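Local coordinates for protein esterase (Capnocytophaga ochracea, PDB 4W9R) that is of unknown function but probably belongs to the alpha/beta-hydrolase type of esterase, with a run of helices following the hydrolase-like part, at residues T265-K268 against V272-V275; G86-E91 against A129-L134; S296-A301 against A320-K325; V184-A189 against F209-G214; G22-E27 against M53-E58. All blocks are in the same frame, centred on the assembly; numbering follows the deposited sequence.

Interaction 1: T265-K268 against V272-V275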
# COMPACT_ATOMS: atom_id res chain seq x y z
N THR B 265 -18.54 11.98 -17.04
CA THR B 265 -18.67 11.20 -15.81
C THR B 265 -17.51 11.50 -14.87
O THR B 265 -17.68 11.56 -13.65
CB THR B 265 -18.72 9.69 -16.10
OG1 THR B 265 -19.83 9.41 -16.96
CG2 THR B 265 -18.87 8.89 -14.82
N ILE B 266 -16.32 11.69 -15.44
CA ILE B 266 -15.15 12.08 -14.66
C ILE B 266 -15.41 13.39 -13.93
O ILE B 266 -15.12 13.51 -12.74
CB ILE B 266 -13.90 12.22 -15.55
CG1 ILE B 266 -13.46 10.86 -16.09
CG2 ILE B 266 -12.75 12.85 -14.78
CD1 ILE B 266 -12.26 10.92 -17.00
N TYR B 267 -15.98 14.36 -14.63
CA TYR B 267 -16.27 15.66 -14.02
C TYR B 267 -17.36 15.56 -12.97
O TYR B 267 -17.32 16.25 -11.96
CB TYR B 267 -16.67 16.68 -15.09
CG TYR B 267 -17.03 18.03 -14.51
CD1 TYR B 267 -16.05 18.88 -14.01
CD2 TYR B 267 -18.35 18.45 -14.44
CE1 TYR B 267 -16.37 20.11 -13.47
CE2 TYR B 267 -18.69 19.68 -13.91
CZ TYR B 267 -17.69 20.51 -13.42
OH TYR B 267 -18.02 21.73 -12.89
N LYS B 268 -18.35 14.70 -13.21
CA LYS B 268 -19.46 14.55 -12.28
C LYS B 268 -19.02 13.89 -10.98
O LYS B 268 -19.32 14.38 -9.89
CB LYS B 268 -20.59 13.74 -12.93
CG LYS B 268 -21.85 13.67 -12.08
CD LYS B 268 -23.00 13.03 -12.85
CE LYS B 268 -24.30 13.09 -12.05
NZ LYS B 268 -25.45 12.54 -12.81
N VAL B 272 -13.40 17.15 -11.41
CA VAL B 272 -12.31 17.76 -12.17
C VAL B 272 -12.54 17.64 -13.68
O VAL B 272 -13.19 16.71 -14.15
CB VAL B 272 -10.94 17.13 -11.82
CG1 VAL B 272 -10.60 17.38 -10.37
CG2 VAL B 272 -10.95 15.64 -12.13
N LYS B 273 -11.99 18.59 -14.43
CA LYS B 273 -12.08 18.56 -15.88
C LYS B 273 -10.78 18.03 -16.46
O LYS B 273 -9.74 18.70 -16.40
CB LYS B 273 -12.38 19.95 -16.44
CG LYS B 273 -13.63 20.60 -15.88
CD LYS B 273 -13.73 22.06 -16.32
CE LYS B 273 -14.96 22.74 -15.73
NZ LYS B 273 -16.23 22.13 -16.23
N LYS B 274 -10.83 16.82 -17.01
CA LYS B 274 -9.62 16.18 -17.53
C LYS B 274 -9.44 16.46 -19.01
O LYS B 274 -10.32 16.16 -19.82
CB LYS B 274 -9.67 14.67 -17.28
CG LYS B 274 -8.44 13.93 -17.80
CD LYS B 274 -8.54 12.43 -17.57
CE LYS B 274 -7.26 11.73 -17.99
NZ LYS B 274 -7.30 10.27 -17.71
N VAL B 275 -8.30 17.03 -19.36
CA VAL B 275 -7.92 17.19 -20.76
C VAL B 275 -7.78 15.81 -21.38
O VAL B 275 -7.06 14.97 -20.85
CB VAL B 275 -6.60 17.97 -20.92
CG1 VAL B 275 -6.21 18.05 -22.39
CG2 VAL B 275 -6.73 19.36 -20.31

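Interaction 2: G86-E91 against A129-L134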
# COMPACT_ATOMS: atom_id res chain seq x y z
N GLY B 86 -24.99 5.75 20.97
CA GLY B 86 -24.95 5.20 19.62
C GLY B 86 -24.65 6.21 18.53
O GLY B 86 -24.64 5.87 17.34
N ARG B 87 -24.41 7.46 18.92
CA ARG B 87 -24.03 8.50 17.98
C ARG B 87 -22.97 9.38 18.63
O ARG B 87 -22.80 9.34 19.85
CB ARG B 87 -25.25 9.33 17.55
CG ARG B 87 -25.78 10.25 18.62
CD ARG B 87 -26.98 11.05 18.14
NE ARG B 87 -27.46 11.95 19.17
CZ ARG B 87 -28.30 11.60 20.14
NH1 ARG B 87 -28.75 10.35 20.20
NH2 ARG B 87 -28.68 12.48 21.05
N PRO B 88 -22.22 10.16 17.83
CA PRO B 88 -21.23 11.06 18.44
C PRO B 88 -21.85 12.05 19.41
O PRO B 88 -22.81 12.74 19.06
CB PRO B 88 -20.63 11.79 17.23
CG PRO B 88 -20.86 10.87 16.08
CD PRO B 88 -22.16 10.18 16.36
N ILE B 89 -21.29 12.13 20.61
CA ILE B 89 -21.72 13.09 21.62
C ILE B 89 -20.50 13.62 22.36
O ILE B 89 -19.44 12.99 22.33
CB ILE B 89 -22.70 12.48 22.65
CG1 ILE B 89 -22.04 11.31 23.39
CG2 ILE B 89 -24.00 12.03 21.98
CD1 ILE B 89 -22.75 10.93 24.67
N ASN B 90 -20.66 14.76 23.02
CA ASN B 90 -19.58 15.37 23.79
C ASN B 90 -18.30 15.53 22.97
O ASN B 90 -18.30 16.19 21.94
CB ASN B 90 -19.31 14.56 25.05
CG ASN B 90 -20.52 14.51 25.98
OD1 ASN B 90 -21.17 15.53 26.23
ND2 ASN B 90 -20.82 13.32 26.50
N GLU B 91 -17.22 14.91 23.45
CA GLU B 91 -15.92 15.03 22.79
C GLU B 91 -15.95 14.51 21.36
O GLU B 91 -15.35 15.11 20.46
CB GLU B 91 -14.85 14.28 23.59
CG GLU B 91 -14.56 14.86 24.97
CD GLU B 91 -15.39 14.22 26.06
OE1 GLU B 91 -16.35 13.48 25.74
OE2 GLU B 91 -15.09 14.44 27.25
N ALA B 129 -16.41 7.82 11.07
CA ALA B 129 -16.51 8.39 9.73
C ALA B 129 -17.82 8.01 9.04
O ALA B 129 -18.27 8.70 8.13
CB ALA B 129 -15.32 7.95 8.88
N ASN B 130 -18.41 6.90 9.47
CA ASN B 130 -19.68 6.45 8.90
C ASN B 130 -20.80 7.47 9.08
O ASN B 130 -21.69 7.59 8.24
CB ASN B 130 -20.11 5.12 9.52
CG ASN B 130 -19.19 3.97 9.14
OD1 ASN B 130 -18.60 3.96 8.06
ND2 ASN B 130 -19.08 2.99 10.03
N TYR B 131 -20.73 8.21 10.18
CA TYR B 131 -21.82 9.09 10.58
C TYR B 131 -21.94 10.34 9.71
O TYR B 131 -22.89 11.11 9.85
CB TYR B 131 -21.65 9.48 12.05
CG TYR B 131 -22.06 8.37 12.99
CD1 TYR B 131 -21.19 7.33 13.28
CD2 TYR B 131 -23.32 8.35 13.56
CE1 TYR B 131 -21.56 6.31 14.13
CE2 TYR B 131 -23.70 7.33 14.41
CZ TYR B 131 -22.82 6.31 14.69
OH TYR B 131 -23.20 5.30 15.54
N TYR B 132 -20.99 10.54 8.80
CA TYR B 132 -21.08 11.63 7.84
C TYR B 132 -22.16 11.35 6.80
O TYR B 132 -22.60 12.25 6.09
CB TYR B 132 -19.73 11.88 7.17
CG TYR B 132 -18.72 12.48 8.12
CD1 TYR B 132 -18.85 13.79 8.56
CD2 TYR B 132 -17.63 11.75 8.57
CE1 TYR B 132 -17.93 14.35 9.43
CE2 TYR B 132 -16.71 12.30 9.44
CZ TYR B 132 -16.86 13.60 9.87
OH TYR B 132 -15.96 14.17 10.73
N MSE B 133 -22.59 10.09 6.72
CA MSE B 133 -23.71 9.69 5.86
C MSE B 133 -25.04 10.24 6.37
O MSE B 133 -25.99 10.39 5.61
CB MSE B 133 -23.80 8.17 5.76
CG MSE B 133 -22.82 7.53 4.80
SE MSE B 133 -22.84 5.59 4.98
CE MSE B 133 -24.76 5.32 5.09
N LEU B 134 -25.10 10.52 7.67
CA LEU B 134 -26.34 10.92 8.31
C LEU B 134 -26.54 12.44 8.31
O LEU B 134 -27.50 12.94 8.88
CB LEU B 134 -26.39 10.39 9.75
CG LEU B 134 -26.11 8.89 9.91
CD1 LEU B 134 -26.23 8.47 11.36
CD2 LEU B 134 -27.02 8.06 9.03

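Interaction 3: S296-A301 against A320-K325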
# COMPACT_ATOMS: atom_id res chain seq x y z
N SER B 296 -19.67 10.92 -35.76
CA SER B 296 -18.84 11.00 -34.56
C SER B 296 -17.53 11.71 -34.86
O SER B 296 -16.98 12.40 -34.01
CB SER B 296 -18.57 9.60 -34.00
OG SER B 296 -19.75 9.02 -33.48
N LEU B 297 -17.03 11.54 -36.08
CA LEU B 297 -15.77 12.14 -36.49
C LEU B 297 -15.86 13.66 -36.51
O LEU B 297 -14.92 14.35 -36.10
CB LEU B 297 -15.35 11.62 -37.87
CG LEU B 297 -14.02 12.13 -38.42
CD1 LEU B 297 -12.88 11.79 -37.47
CD2 LEU B 297 -13.75 11.56 -39.80
N LYS B 298 -16.99 14.19 -36.97
CA LYS B 298 -17.21 15.63 -37.01
C LYS B 298 -17.26 16.20 -35.60
O LYS B 298 -16.66 17.24 -35.32
CB LYS B 298 -18.50 15.96 -37.76
CG LYS B 298 -18.74 17.45 -37.97
CD LYS B 298 -20.11 17.70 -38.58
CE LYS B 298 -20.26 19.14 -39.06
NZ LYS B 298 -20.09 20.12 -37.95
N LYS B 299 -17.98 15.51 -34.72
CA LYS B 299 -18.12 15.95 -33.34
C LYS B 299 -16.82 15.76 -32.56
O LYS B 299 -16.55 16.50 -31.62
CB LYS B 299 -19.27 15.20 -32.66
CG LYS B 299 -20.65 15.59 -33.18
CD LYS B 299 -21.77 14.82 -32.49
CE LYS B 299 -21.82 13.38 -32.96
NZ LYS B 299 -23.04 12.68 -32.47
N LEU B 300 -16.03 14.78 -32.97
CA LEU B 300 -14.74 14.54 -32.33
C LEU B 300 -13.76 15.66 -32.67
O LEU B 300 -12.95 16.06 -31.83
CB LEU B 300 -14.16 13.19 -32.77
CG LEU B 300 -12.77 12.83 -32.23
CD1 LEU B 300 -12.78 12.75 -30.71
CD2 LEU B 300 -12.29 11.51 -32.83
N ALA B 301 -13.84 16.15 -33.90
CA ALA B 301 -12.96 17.22 -34.36
C ALA B 301 -13.17 18.49 -33.56
O ALA B 301 -12.20 19.15 -33.17
CB ALA B 301 -13.19 17.48 -35.84
N ALA B 320 -11.38 17.58 -42.00
CA ALA B 320 -11.12 17.43 -43.43
C ALA B 320 -11.46 16.03 -43.91
O ALA B 320 -12.03 15.85 -44.99
CB ALA B 320 -9.67 17.76 -43.75
N GLU B 321 -11.12 15.03 -43.09
CA GLU B 321 -11.46 13.65 -43.42
C GLU B 321 -12.97 13.45 -43.42
O GLU B 321 -13.50 12.71 -44.25
CB GLU B 321 -10.81 12.68 -42.42
CG GLU B 321 -9.37 12.33 -42.75
CD GLU B 321 -8.83 11.19 -41.90
OE1 GLU B 321 -9.43 10.90 -40.84
OE2 GLU B 321 -7.81 10.59 -42.29
N TYR B 322 -13.66 14.13 -42.51
CA TYR B 322 -15.11 14.05 -42.43
C TYR B 322 -15.77 14.57 -43.71
O TYR B 322 -16.74 13.99 -44.20
CB TYR B 322 -15.64 14.84 -41.23
CG TYR B 322 -17.13 15.08 -41.28
CD1 TYR B 322 -18.03 14.07 -40.97
CD2 TYR B 322 -17.64 16.32 -41.65
CE1 TYR B 322 -19.39 14.29 -41.02
CE2 TYR B 322 -19.00 16.55 -41.70
CZ TYR B 322 -19.87 15.53 -41.39
OH TYR B 322 -21.23 15.74 -41.44
N TYR B 323 -15.24 15.67 -44.23
CA TYR B 323 -15.79 16.27 -45.44
C TYR B 323 -15.62 15.34 -46.64
O TYR B 323 -16.48 15.29 -47.51
CB TYR B 323 -15.13 17.63 -45.70
CG TYR B 323 -15.67 18.72 -44.81
CD1 TYR B 323 -17.02 18.77 -44.48
CD2 TYR B 323 -14.83 19.70 -44.29
CE1 TYR B 323 -17.52 19.77 -43.66
CE2 TYR B 323 -15.32 20.70 -43.47
CZ TYR B 323 -16.66 20.72 -43.16
OH TYR B 323 -17.16 21.72 -42.34
N GLU B 324 -14.51 14.60 -46.67
CA GLU B 324 -14.29 13.61 -47.72
C GLU B 324 -15.31 12.49 -47.63
O GLU B 324 -15.83 12.02 -48.64
CB GLU B 324 -12.87 13.04 -47.65
CG GLU B 324 -11.79 13.99 -48.15
CD GLU B 324 -10.43 13.32 -48.25
OE1 GLU B 324 -9.92 12.85 -47.22
OE2 GLU B 324 -9.88 13.27 -49.37
N LYS B 325 -15.61 12.06 -46.40
CA LYS B 325 -16.51 10.94 -46.18
C LYS B 325 -17.95 11.26 -46.58
O LYS B 325 -18.69 10.38 -47.02
CB LYS B 325 -16.47 10.50 -44.71
CG LYS B 325 -15.11 10.01 -44.25
CD LYS B 325 -14.61 8.85 -45.09
CE LYS B 325 -13.22 8.42 -44.65
NZ LYS B 325 -12.71 7.27 -45.44

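Interaction 4: V184-A189 against F209-G214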
# COMPACT_ATOMS: atom_id res chain seq x y z
N VAL B 184 -12.73 -10.30 18.44
CA VAL B 184 -13.80 -9.52 19.07
C VAL B 184 -14.25 -8.37 18.17
O VAL B 184 -15.44 -8.21 17.90
CB VAL B 184 -13.36 -8.96 20.44
CG1 VAL B 184 -14.36 -7.93 20.94
CG2 VAL B 184 -13.19 -10.09 21.44
N VAL B 185 -13.28 -7.58 17.71
CA VAL B 185 -13.54 -6.46 16.81
C VAL B 185 -14.09 -6.93 15.47
O VAL B 185 -15.04 -6.35 14.93
CB VAL B 185 -12.26 -5.64 16.57
CG1 VAL B 185 -12.50 -4.56 15.52
CG2 VAL B 185 -11.77 -5.03 17.87
N TYR B 186 -13.49 -7.99 14.94
CA TYR B 186 -13.88 -8.54 13.64
C TYR B 186 -15.35 -8.97 13.61
O TYR B 186 -16.07 -8.68 12.65
CB TYR B 186 -12.98 -9.72 13.28
CG TYR B 186 -13.39 -10.46 12.03
CD1 TYR B 186 -13.11 -9.94 10.77
CD2 TYR B 186 -14.05 -11.68 12.10
CE1 TYR B 186 -13.47 -10.62 9.62
CE2 TYR B 186 -14.42 -12.36 10.96
CZ TYR B 186 -14.13 -11.83 9.73
OH TYR B 186 -14.50 -12.51 8.59
N ASP B 187 -15.78 -9.67 14.65
CA ASP B 187 -17.15 -10.16 14.72
C ASP B 187 -18.15 -9.01 14.75
O ASP B 187 -19.17 -9.05 14.07
CB ASP B 187 -17.35 -11.06 15.94
CG ASP B 187 -16.68 -12.41 15.79
OD1 ASP B 187 -16.50 -12.85 14.63
OD2 ASP B 187 -16.35 -13.03 16.82
N LYS B 188 -17.85 -7.98 15.54
CA LYS B 188 -18.72 -6.82 15.63
C LYS B 188 -18.81 -6.10 14.29
O LYS B 188 -19.86 -5.57 13.93
CB LYS B 188 -18.23 -5.86 16.72
CG LYS B 188 -18.36 -6.41 18.13
CD LYS B 188 -18.15 -5.33 19.18
CE LYS B 188 -16.75 -4.74 19.11
NZ LYS B 188 -16.54 -3.69 20.14
N ALA B 189 -17.71 -6.10 13.55
CA ALA B 189 -17.67 -5.48 12.23
C ALA B 189 -18.61 -6.18 11.25
O ALA B 189 -19.35 -5.54 10.51
CB ALA B 189 -16.25 -5.47 11.69
N PHE B 209 -17.73 -3.68 0.44
CA PHE B 209 -17.26 -4.26 1.69
C PHE B 209 -16.33 -5.43 1.42
O PHE B 209 -16.74 -6.45 0.87
CB PHE B 209 -18.43 -4.71 2.57
CG PHE B 209 -18.01 -5.58 3.72
CD1 PHE B 209 -17.24 -5.06 4.75
CD2 PHE B 209 -18.39 -6.91 3.78
CE1 PHE B 209 -16.85 -5.86 5.81
CE2 PHE B 209 -18.00 -7.71 4.84
CZ PHE B 209 -17.23 -7.19 5.86
N VAL B 210 -15.08 -5.29 1.82
CA VAL B 210 -14.08 -6.33 1.60
C VAL B 210 -13.67 -6.97 2.91
O VAL B 210 -13.14 -6.31 3.80
CB VAL B 210 -12.84 -5.77 0.88
CG1 VAL B 210 -11.82 -6.87 0.67
CG2 VAL B 210 -13.24 -5.14 -0.44
N ASP B 211 -13.91 -8.27 3.03
CA ASP B 211 -13.52 -9.02 4.21
C ASP B 211 -12.19 -9.72 3.95
O ASP B 211 -12.11 -10.63 3.13
CB ASP B 211 -14.60 -10.03 4.59
CG ASP B 211 -14.20 -10.91 5.76
OD1 ASP B 211 -13.34 -10.49 6.56
OD2 ASP B 211 -14.75 -12.02 5.89
N PHE B 212 -11.15 -9.31 4.67
CA PHE B 212 -9.85 -9.95 4.52
C PHE B 212 -9.74 -11.07 5.53
O PHE B 212 -9.61 -10.82 6.73
CB PHE B 212 -8.71 -8.94 4.72
CG PHE B 212 -8.65 -7.86 3.68
CD1 PHE B 212 -9.37 -6.69 3.84
CD2 PHE B 212 -7.86 -8.01 2.55
CE1 PHE B 212 -9.31 -5.69 2.89
CE2 PHE B 212 -7.80 -7.01 1.60
CZ PHE B 212 -8.53 -5.85 1.76
N LYS B 213 -9.76 -12.30 5.05
CA LYS B 213 -9.77 -13.45 5.93
C LYS B 213 -8.40 -14.13 5.91
O LYS B 213 -7.84 -14.38 4.85
CB LYS B 213 -10.87 -14.43 5.53
CG LYS B 213 -11.18 -15.49 6.58
CD LYS B 213 -12.43 -16.28 6.22
CE LYS B 213 -13.64 -15.37 6.14
NZ LYS B 213 -14.88 -16.12 5.80
N GLY B 214 -7.87 -14.41 7.10
CA GLY B 214 -6.55 -14.97 7.22
C GLY B 214 -5.49 -13.90 7.05
O GLY B 214 -4.32 -14.20 6.82

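Interaction 5: G22-E27 against M53-E58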
# COMPACT_ATOMS: atom_id res chain seq x y z
N GLY B 22 -1.61 18.16 8.89
CA GLY B 22 -0.61 18.30 7.85
C GLY B 22 -1.25 18.22 6.49
O GLY B 22 -2.31 17.62 6.32
N ILE B 23 -0.57 18.80 5.51
CA ILE B 23 -1.17 19.03 4.20
C ILE B 23 -0.24 18.61 3.09
O ILE B 23 0.90 19.05 3.01
CB ILE B 23 -1.54 20.52 4.00
CG1 ILE B 23 -2.49 21.00 5.10
CG2 ILE B 23 -2.15 20.73 2.63
CD1 ILE B 23 -2.84 22.47 4.99
N TYR B 24 -0.74 17.74 2.21
CA TYR B 24 -0.01 17.39 1.01
C TYR B 24 -0.57 18.15 -0.18
O TYR B 24 -1.77 18.12 -0.44
CB TYR B 24 -0.06 15.89 0.74
CG TYR B 24 0.41 15.54 -0.65
CD1 TYR B 24 1.76 15.57 -0.97
CD2 TYR B 24 -0.49 15.19 -1.64
CE1 TYR B 24 2.20 15.27 -2.24
CE2 TYR B 24 -0.06 14.88 -2.92
CZ TYR B 24 1.29 14.92 -3.21
OH TYR B 24 1.72 14.62 -4.48
N LYS B 25 0.31 18.84 -0.90
CA LYS B 25 -0.06 19.48 -2.15
C LYS B 25 0.72 18.82 -3.27
O LYS B 25 1.85 18.38 -3.07
CB LYS B 25 0.23 20.98 -2.12
CG LYS B 25 -0.61 21.76 -1.14
CD LYS B 25 -0.40 23.26 -1.32
CE LYS B 25 1.06 23.64 -1.11
NZ LYS B 25 1.28 25.10 -1.29
N PRO B 26 0.12 18.74 -4.47
CA PRO B 26 0.79 18.09 -5.60
C PRO B 26 2.08 18.81 -6.00
O PRO B 26 2.43 19.83 -5.42
CB PRO B 26 -0.25 18.17 -6.72
CG PRO B 26 -1.56 18.27 -6.00
CD PRO B 26 -1.28 19.09 -4.78
N GLU B 27 2.75 18.28 -7.02
CA GLU B 27 4.08 18.76 -7.38
C GLU B 27 3.99 20.12 -8.05
O GLU B 27 4.45 21.12 -7.49
CB GLU B 27 4.76 17.76 -8.31
CG GLU B 27 4.91 16.38 -7.69
CD GLU B 27 4.91 15.27 -8.72
OE1 GLU B 27 4.50 15.54 -9.87
OE2 GLU B 27 5.31 14.14 -8.39
N MSE B 53 0.38 6.52 -2.03
CA MSE B 53 -0.43 5.77 -2.98
C MSE B 53 -1.21 6.67 -3.95
O MSE B 53 -1.47 6.26 -5.08
CB MSE B 53 -1.40 4.84 -2.23
CG MSE B 53 -0.71 3.66 -1.55
SE MSE B 53 -1.93 2.37 -0.74
CE MSE B 53 -0.70 1.50 0.50
N VAL B 54 -1.56 7.88 -3.54
CA VAL B 54 -2.25 8.79 -4.45
C VAL B 54 -1.25 9.38 -5.45
O VAL B 54 -1.61 9.73 -6.57
CB VAL B 54 -3.00 9.93 -3.72
CG1 VAL B 54 -4.06 9.36 -2.79
CG2 VAL B 54 -2.04 10.82 -2.95
N ARG B 55 0.01 9.49 -5.04
CA ARG B 55 1.08 9.91 -5.94
C ARG B 55 1.39 8.79 -6.92
O ARG B 55 1.66 9.03 -8.10
CB ARG B 55 2.33 10.30 -5.16
CG ARG B 55 2.17 11.55 -4.32
CD ARG B 55 3.41 11.81 -3.47
NE ARG B 55 4.63 11.84 -4.28
CZ ARG B 55 5.08 12.93 -4.90
NH1 ARG B 55 4.42 14.07 -4.80
NH2 ARG B 55 6.20 12.86 -5.61
N TYR B 56 1.36 7.57 -6.41
CA TYR B 56 1.58 6.37 -7.20
C TYR B 56 0.57 6.26 -8.34
O TYR B 56 0.94 6.14 -9.50
CB TYR B 56 1.51 5.14 -6.29
CG TYR B 56 1.55 3.79 -6.97
CD1 TYR B 56 2.76 3.17 -7.25
CD2 TYR B 56 0.38 3.12 -7.30
CE1 TYR B 56 2.80 1.93 -7.86
CE2 TYR B 56 0.41 1.89 -7.91
CZ TYR B 56 1.62 1.29 -8.18
OH TYR B 56 1.65 0.06 -8.79
N TYR B 57 -0.71 6.33 -7.98
CA TYR B 57 -1.79 6.25 -8.97
C TYR B 57 -1.76 7.43 -9.94
O TYR B 57 -2.12 7.28 -11.11
CB TYR B 57 -3.14 6.20 -8.26
CG TYR B 57 -3.47 4.85 -7.67
CD1 TYR B 57 -3.22 3.68 -8.37
CD2 TYR B 57 -4.04 4.74 -6.40
CE1 TYR B 57 -3.52 2.44 -7.84
CE2 TYR B 57 -4.34 3.51 -5.86
CZ TYR B 57 -4.08 2.36 -6.58
OH TYR B 57 -4.38 1.13 -6.05
N GLU B 58 -1.32 8.59 -9.46
CA GLU B 58 -1.25 9.78 -10.30
C GLU B 58 -0.17 9.63 -11.37
O GLU B 58 -0.34 10.09 -12.50
CB GLU B 58 -1.00 11.02 -9.45
CG GLU B 58 -1.20 12.35 -10.18
CD GLU B 58 0.04 12.81 -10.92
OE1 GLU B 58 1.15 12.36 -10.57
OE2 GLU B 58 -0.10 13.63 -11.85

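Interaction 1: T265-K268 against V272-V275
Val272 comes first, on the chain that has just left helix 255-270 and turned back toward its last turns. Its carbonyl O lies 3.3 Å from Tyr267 CA in a CA-H...O contact and sits at the edge of the Tyr267 ring, while Val272 CG2 meets Ile266 CG2 at 4.2 Å.

Lys273 follows and runs beside Tyr267, the two side chains pointing the same way. Its CG rests 3.5 Å from Tyr267 CD1; farther out, a bend at the final torsion (chi4 -64°) turns the ammonium over the ring. NZ then stands 3.8 Å from the centroid of the Tyr267 ring, 29° off the normal: a cation-pi contact over one face, between two exposed side chains.

Lys274 starts toward the helix but only brushes it, CD passing Ile266 CD1 at 4.1 Å. The chain continues extended, and its NZ hydrogen-bonds to the carbonyl O of Tyr236 and also makes a cation-pi contact with that residue's ring. Ile266 packs on Ile235 and Tyr236 too, so Tyr236 is touched from both segments.

No hydrogen bond joins the two segments; they belong to a helix-to-helix connection of an all-helical region, the link from helix 255-270 to helix 278-290 folding back on the helix it leaves.

Interaction 2: G86-E91 against A129-L134
Pro88 lies over the ring of Tyr131 in a loop-to-loop contact of the alpha/beta-hydrolase-like part. The first loop leads into helix 91-110; the second follows helix 123-128, which comes directly after the central strand 116-122. Tyr131 sits in a short 3-10 turn there and is the one residue of 129-134 that reaches across.

Its CG is set anti to its own carbonyl carbon (chi1 -76°), which sends the ring out toward Gly86-Pro88. The three residues pass along it in order. Gly86 O is at the ring edge by the phenol end, Arg87 brings its CB within 4.0 Å of CE2 of Tyr131, and Pro88 lies over one face on the CD2 side. Pro88 CD stands 3.8 Å from the centroid of the Tyr131 ring and 22° off its normal, a CH-pi contact displaced toward the rim. Beyond its first carbons the Arg87 chain leads away.

Further aromatics hold the tyrosine: Phe127 and Phe159 meet its ring edge-to-face, and Phe96 of helix 91-110 touches it too. Val81 touches both Pro88 and Tyr131, so proline and ring share a neighbour.

At the far end the hydroxyl of Tyr131 points at the backbone carbonyl of Gly86 as a hydrogen-bond donor; the modelled OH to Gly86 O separation of 2.4 Å is too short to be taken literally.

Interaction 3: S296-A301 against A320-K325
Lys298 lays its aliphatic chain across one face of the Tyr322 ring. CB is centred over it, 3.6 Å from the centroid of the Tyr322 ring and only 6° off the normal, a CH-pi contact; farther along, CD comes within 3.5 Å of Tyr322 CE2. CG of Lys298 stands anti to its backbone N (chi1 -174°), which carries the chain over the ring before its end leads away. Beside this, Leu297 CD2 packs 4.0 Å from Tyr322 CB and 4.1 Å from Glu321 CB.

In the next shell, Leu297 also rests on Tyr285 and Ile288 of helix 278-290 and on Phe318. The carboxylate of Glu321 is turned to other partners, a hydrogen bond to Tyr285 OH and a salt bridge to Arg356, and an acetate ion lies about 3 Å from this side chain.

The axes of the two helical segments approach to 9.1 Å and run nearly antiparallel, 159° apart, as in the stacked antiparallel helices of an alpha-alpha, probably TPR-like, array.

Interaction 4: V184-A189 against F209-G214
Tyr186 and Asp211 meet across a helix and a strand, their side chains crossing at about a right angle. The tyrosine, on helix 183-196, has CG anti to its backbone N (chi1 173°), and although its first bond does not aim at the strand, the long ring brings the hydroxyl there. The first bond of Asp211 points toward the helix.

The carboxylate meets the ring at its edge and not over a face, with the two planes 34° apart. OD2 of Asp211 takes the hydrogen bond from Tyr186 OH at 2.8 Å, met on its syn side and 24° out of the carboxylate plane. OD1 lies near the ring plane beside CE1 of the tyrosine, without a bond of its own across the contact.

Lys213, poorly ordered, passes nearby with CE 3.9 Å from Tyr186 OH, a loose contact. Thr177 and Asp179 of strand 171-180 also touch the tyrosine side chain. Strand 171-180, helix 183-196 and strand 205-213 make a beta-alpha-beta crossover, and the bond ties its helix to its second strand, an outermost strand of the sheet within this chain.

Chemically, the phenol donates and the carboxylate accepts, and this is the one hydrogen bond between the two segments; the acceptor's negative charge probably strengthens it.

Interaction 5: G22-E27 against M53-E58
Tyr24, at the end of strand 17-24, reaches Arg55 of helix 43-59 in a strand-to-helix contact beside the mixed beta-sheet. The arginine supplies NH1, which donates to Tyr24 OH at 2.8 Å. The bond is bent (139° at the hydrogen), with the oxygen tilted out of the guanidinium plane. Ring and guanidinium stand almost perpendicular, 88° apart, NH1 arriving at the ring edge. A bend at chi3 swings the guanidinium round, and the aliphatic part of Arg55 passes by the hydroxyl.

In this alpha/beta-hydrolase-like fold, strand 17-24 pairs with strand 67-71, and Val68 of that neighbour packs on Tyr24. Beyond the strand, Glu27 forms a salt bridge, OE2 to Arg55 NH2 at 3.2 Å, with carboxylate and guanidinium planes steeply inclined; as this exposed glutamate is poorly ordered, it is probably a less firm hold than the Tyr24 bond. Arg55 has a further anionic partner across the dimer interface, where its NE makes a salt bridge with Glu48 of the second subunit.

How the interactions relate
Along the chain the contacts come in series: interaction 5, 2, 4, 1 and then 3. Interactions 4 and 5 reach the same mixed sheet, at strands 205-213 and 17-24, with centres about 29 Å apart. Interaction 2 lies in loops of the same hydrolase-like part, its centre about 21 Å from that of interaction 4. Interaction 1 lies early in the helical part, its nearest atoms about 9 Å from interaction 5, and interaction 3 lies farther into it, its centre about 55 Å from those of both interactions 2 and 4. None touch, and they are spread over an elongated chain; interaction 5 alone reaches the second subunit.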